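Local coordinates for protein PaiA Acetyltransferase (Thermoplasma acidophilum, PDB 3K9U) that transfers an acetyl group from acetyl-CoA to polyamines such as spermidine, protecting the cell against polyamine toxicity, at residues V55-G67 / L74-K86. Residues are numbered along the deposited sequence; the frame is centred on the assembly and turned at random.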
# COMPACT_ATOMS: atom_id res chain seq x y z
N VAL A 55 7.78 2.51 28.86
CA VAL A 55 8.70 2.43 30.00
C VAL A 55 8.83 1.00 30.53
O VAL A 55 9.93 0.56 30.83
CB VAL A 55 8.35 3.40 31.18
CG1 VAL A 55 9.34 3.21 32.40
CG2 VAL A 55 8.39 4.84 30.69
N ARG A 56 7.70 0.29 30.61
CA ARG A 56 7.70 -1.13 30.99
C ARG A 56 8.59 -1.94 30.07
O ARG A 56 9.40 -2.75 30.54
CB ARG A 56 6.27 -1.72 30.94
CG ARG A 56 5.44 -1.38 32.18
CD ARG A 56 3.97 -1.80 32.04
NE ARG A 56 3.84 -3.26 31.97
CZ ARG A 56 3.38 -3.96 30.91
NH1 ARG A 56 2.98 -3.37 29.77
NH2 ARG A 56 3.33 -5.29 31.00
N SER A 57 8.45 -1.70 28.77
CA SER A 57 9.21 -2.42 27.76
C SER A 57 10.72 -2.21 27.89
O SER A 57 11.50 -2.97 27.35
CB SER A 57 8.76 -2.01 26.36
OG SER A 57 9.47 -0.86 25.91
N GLN A 58 11.13 -1.18 28.62
CA GLN A 58 12.52 -0.80 28.71
C GLN A 58 13.25 -1.65 29.72
O GLN A 58 14.42 -1.98 29.53
CB GLN A 58 12.63 0.67 29.13
CG GLN A 58 13.61 1.47 28.32
CD GLN A 58 12.94 2.22 27.20
OE1 GLN A 58 12.23 3.20 27.43
NE2 GLN A 58 13.17 1.77 25.97
N SER A 59 12.58 -1.98 30.82
CA SER A 59 13.22 -2.65 31.94
C SER A 59 12.91 -4.15 31.93
O SER A 59 13.43 -4.91 32.75
CB SER A 59 12.74 -2.02 33.25
OG SER A 59 12.17 -0.72 33.02
N ASN A 60 12.06 -4.58 31.01
CA ASN A 60 11.52 -5.93 31.05
C ASN A 60 11.92 -6.70 29.80
O ASN A 60 11.42 -6.43 28.70
CB ASN A 60 10.00 -5.91 31.22
CG ASN A 60 9.45 -7.24 31.66
OD1 ASN A 60 10.00 -8.31 31.35
ND2 ASN A 60 8.36 -7.18 32.40
N LEU A 61 12.83 -7.64 30.00
CA LEU A 61 13.42 -8.40 28.91
C LEU A 61 12.42 -9.33 28.26
O LEU A 61 12.62 -9.74 27.14
CB LEU A 61 14.60 -9.22 29.45
CG LEU A 61 15.84 -8.43 29.85
CD1 LEU A 61 16.93 -9.41 30.28
CD2 LEU A 61 16.31 -7.52 28.69
N ASP A 62 11.34 -9.64 28.96
CA ASP A 62 10.27 -10.45 28.41
C ASP A 62 9.19 -9.64 27.69
O ASP A 62 8.19 -10.19 27.25
CB ASP A 62 9.64 -11.27 29.53
CG ASP A 62 10.60 -12.33 30.08
OD1 ASP A 62 11.45 -12.85 29.31
OD2 ASP A 62 10.49 -12.63 31.28
N ILE A 63 9.39 -8.32 27.57
CA ILE A 63 8.55 -7.51 26.68
C ILE A 63 9.38 -6.90 25.56
O ILE A 63 10.29 -6.10 25.80
CB ILE A 63 7.81 -6.41 27.45
CG1 ILE A 63 6.80 -7.02 28.43
CG2 ILE A 63 7.07 -5.47 26.47
CD1 ILE A 63 6.36 -6.01 29.49
N LEU A 64 9.08 -7.29 24.32
CA LEU A 64 9.76 -6.75 23.15
C LEU A 64 8.85 -5.75 22.50
O LEU A 64 7.74 -6.10 22.07
CB LEU A 64 10.05 -7.84 22.14
CG LEU A 64 11.04 -8.96 22.46
CD1 LEU A 64 10.74 -9.61 23.80
CD2 LEU A 64 11.00 -10.02 21.33
N PHE A 65 9.32 -4.51 22.39
CA PHE A 65 8.52 -3.43 21.82
C PHE A 65 9.48 -2.63 20.93
O PHE A 65 10.26 -1.80 21.40
CB PHE A 65 7.91 -2.61 22.97
CG PHE A 65 6.69 -1.77 22.61
CD1 PHE A 65 5.92 -2.01 21.48
CD2 PHE A 65 6.28 -0.78 23.48
CE1 PHE A 65 4.80 -1.22 21.21
CE2 PHE A 65 5.15 -0.00 23.23
CZ PHE A 65 4.41 -0.21 22.10
N LEU A 66 9.41 -2.94 19.63
CA LEU A 66 10.39 -2.44 18.66
C LEU A 66 9.71 -1.57 17.61
O LEU A 66 8.56 -1.80 17.26
CB LEU A 66 11.07 -3.61 17.94
CG LEU A 66 11.56 -4.80 18.75
CD1 LEU A 66 12.04 -5.93 17.86
CD2 LEU A 66 12.69 -4.38 19.69
N GLY A 67 10.46 -0.59 17.10
CA GLY A 67 10.05 0.27 16.01
C GLY A 67 10.87 0.03 14.76
O GLY A 67 12.06 -0.35 14.84
N LEU A 74 9.99 6.95 12.33
CA LEU A 74 9.24 5.77 12.79
C LEU A 74 8.07 5.48 11.85
O LEU A 74 7.19 6.32 11.70
CB LEU A 74 8.72 5.96 14.24
CG LEU A 74 8.03 4.71 14.83
CD1 LEU A 74 9.05 3.61 15.16
CD2 LEU A 74 7.24 5.04 16.07
N ILE A 75 8.04 4.30 11.22
CA ILE A 75 6.90 3.99 10.36
C ILE A 75 6.16 2.68 10.69
O ILE A 75 5.30 2.25 9.94
CB ILE A 75 7.27 4.01 8.87
CG1 ILE A 75 8.48 3.09 8.55
CG2 ILE A 75 7.57 5.48 8.41
CD1 ILE A 75 8.25 1.53 8.66
N GLY A 76 6.53 2.02 11.80
CA GLY A 76 5.88 0.76 12.17
C GLY A 76 6.42 0.28 13.51
O GLY A 76 7.43 0.80 14.00
N PHE A 77 5.75 -0.70 14.10
CA PHE A 77 6.23 -1.26 15.36
C PHE A 77 5.70 -2.65 15.60
O PHE A 77 4.77 -3.05 14.96
CB PHE A 77 5.81 -0.36 16.52
CG PHE A 77 4.31 -0.20 16.65
CD1 PHE A 77 3.63 0.80 15.94
CD2 PHE A 77 3.57 -1.05 17.44
CE1 PHE A 77 2.25 0.95 16.04
CE2 PHE A 77 2.19 -0.90 17.54
CZ PHE A 77 1.52 0.11 16.84
N ILE A 78 6.27 -3.35 16.57
CA ILE A 78 5.83 -4.68 16.93
C ILE A 78 5.90 -4.82 18.44
O ILE A 78 6.79 -4.24 19.07
CB ILE A 78 6.70 -5.76 16.23
CG1 ILE A 78 6.01 -7.12 16.31
CG2 ILE A 78 8.12 -5.78 16.81
CD1 ILE A 78 6.78 -8.31 15.62
N GLU A 79 4.94 -5.53 19.02
CA GLU A 79 4.90 -5.80 20.44
C GLU A 79 4.71 -7.29 20.67
O GLU A 79 3.78 -7.88 20.14
CB GLU A 79 3.77 -5.01 21.13
CG GLU A 79 3.77 -5.18 22.71
CD GLU A 79 2.67 -4.37 23.44
OE1 GLU A 79 1.46 -4.55 23.15
OE2 GLU A 79 3.03 -3.55 24.33
N LEU A 80 5.58 -7.90 21.46
CA LEU A 80 5.38 -9.28 21.91
C LEU A 80 5.63 -9.47 23.40
O LEU A 80 6.52 -8.84 23.93
CB LEU A 80 6.31 -10.24 21.17
CG LEU A 80 6.44 -10.10 19.67
CD1 LEU A 80 7.62 -9.22 19.37
CD2 LEU A 80 6.60 -11.50 19.08
N LYS A 81 4.84 -10.33 24.04
CA LYS A 81 5.04 -10.71 25.44
C LYS A 81 5.46 -12.17 25.55
O LYS A 81 4.90 -13.07 24.89
CB LYS A 81 3.76 -10.53 26.26
CG LYS A 81 3.74 -9.33 27.25
CD LYS A 81 2.84 -8.15 26.78
CE LYS A 81 3.04 -6.87 27.61
NZ LYS A 81 1.77 -6.07 27.84
N ILE A 82 6.44 -12.42 26.42
CA ILE A 82 6.81 -13.78 26.74
C ILE A 82 6.36 -14.10 28.13
O ILE A 82 6.71 -13.37 29.05
CB ILE A 82 8.33 -13.96 26.65
CG1 ILE A 82 8.76 -13.79 25.18
CG2 ILE A 82 8.79 -15.33 27.33
CD1 ILE A 82 10.18 -13.31 24.99
N ILE A 83 5.59 -15.18 28.27
CA ILE A 83 5.11 -15.70 29.55
C ILE A 83 5.24 -17.21 29.56
O ILE A 83 4.92 -17.86 28.57
CB ILE A 83 3.61 -15.43 29.76
CG1 ILE A 83 3.30 -13.94 29.71
CG2 ILE A 83 3.14 -16.00 31.11
CD1 ILE A 83 1.84 -13.67 29.46
N ALA A 84 5.65 -17.75 30.69
CA ALA A 84 5.98 -19.16 30.80
C ALA A 84 6.75 -19.63 29.57
O ALA A 84 6.43 -20.70 29.03
CB ALA A 84 4.70 -20.00 30.97
N ASN A 85 7.70 -18.83 29.10
CA ASN A 85 8.56 -19.23 27.98
C ASN A 85 7.81 -19.47 26.64
O ASN A 85 8.34 -20.13 25.75
CB ASN A 85 9.37 -20.47 28.40
CG ASN A 85 10.69 -20.63 27.65
OD1 ASN A 85 10.92 -20.01 26.60
ND2 ASN A 85 11.56 -21.46 28.19
N LYS A 86 6.61 -18.91 26.49
CA LYS A 86 5.88 -18.89 25.22
C LYS A 86 5.67 -17.43 24.82
O LYS A 86 5.54 -16.56 25.69
CB LYS A 86 4.50 -19.54 25.37
CG LYS A 86 4.48 -21.02 25.76
CD LYS A 86 3.14 -21.64 25.32
CE LYS A 86 2.79 -22.91 26.06
NZ LYS A 86 1.72 -23.72 25.35
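With CG of Phe65 anti to its backbone nitrogen (chi1 -159°) and the Glu79 chain extended in the same anti sense, ring and carboxylate meet on one side of a hairpin in the mixed sheet of the GNAT fold; its strand segments 63-67 and 74-83 run antiparallel, 172° apart in direction. Glu79 OE2 stands 4.1 Å above the centre of the Phe65 ring, its carboxylate plane tilted 31° from the ring, while Glu79 CB lies 3.7 Å from Phe65 CD1. A salt bridge to Arg91 of strand 86-94 holds the far end of Glu79. Phe77 points the same way as Phe65, its CD2 4.0 Å from Phe65 CE1.

Further along this face, Lys81 runs beside Ile63 and crosses Arg56 at about a right angle. Lys81 NZ lies in the guanidinium plane, at the edge between Arg56 NH1 (3.5 Å) and NH2 (3.6 Å), so like charges sit close. Replacing Arg56 by an alanine would probably open a gap beside Lys81 CE and NZ and leave that amino end freer to turn.

The opposite face carries Leu64, Leu66, Ile78 and Leu80; helix 103-118 packs on the last two. Here Leu66 CB lies 3.8 Å from Ile78 CG2.

From Ile63 to Gly67 the backbone pairing is regular: Leu64 exchanges two hydrogen bonds with Leu80, and Leu66 two with Ile78. Beyond these pairs, Ile82 N donates to Asp62 O at 3.0 Å, and Ile82 CD1 meets Leu64 CD1 at 3.9 Å.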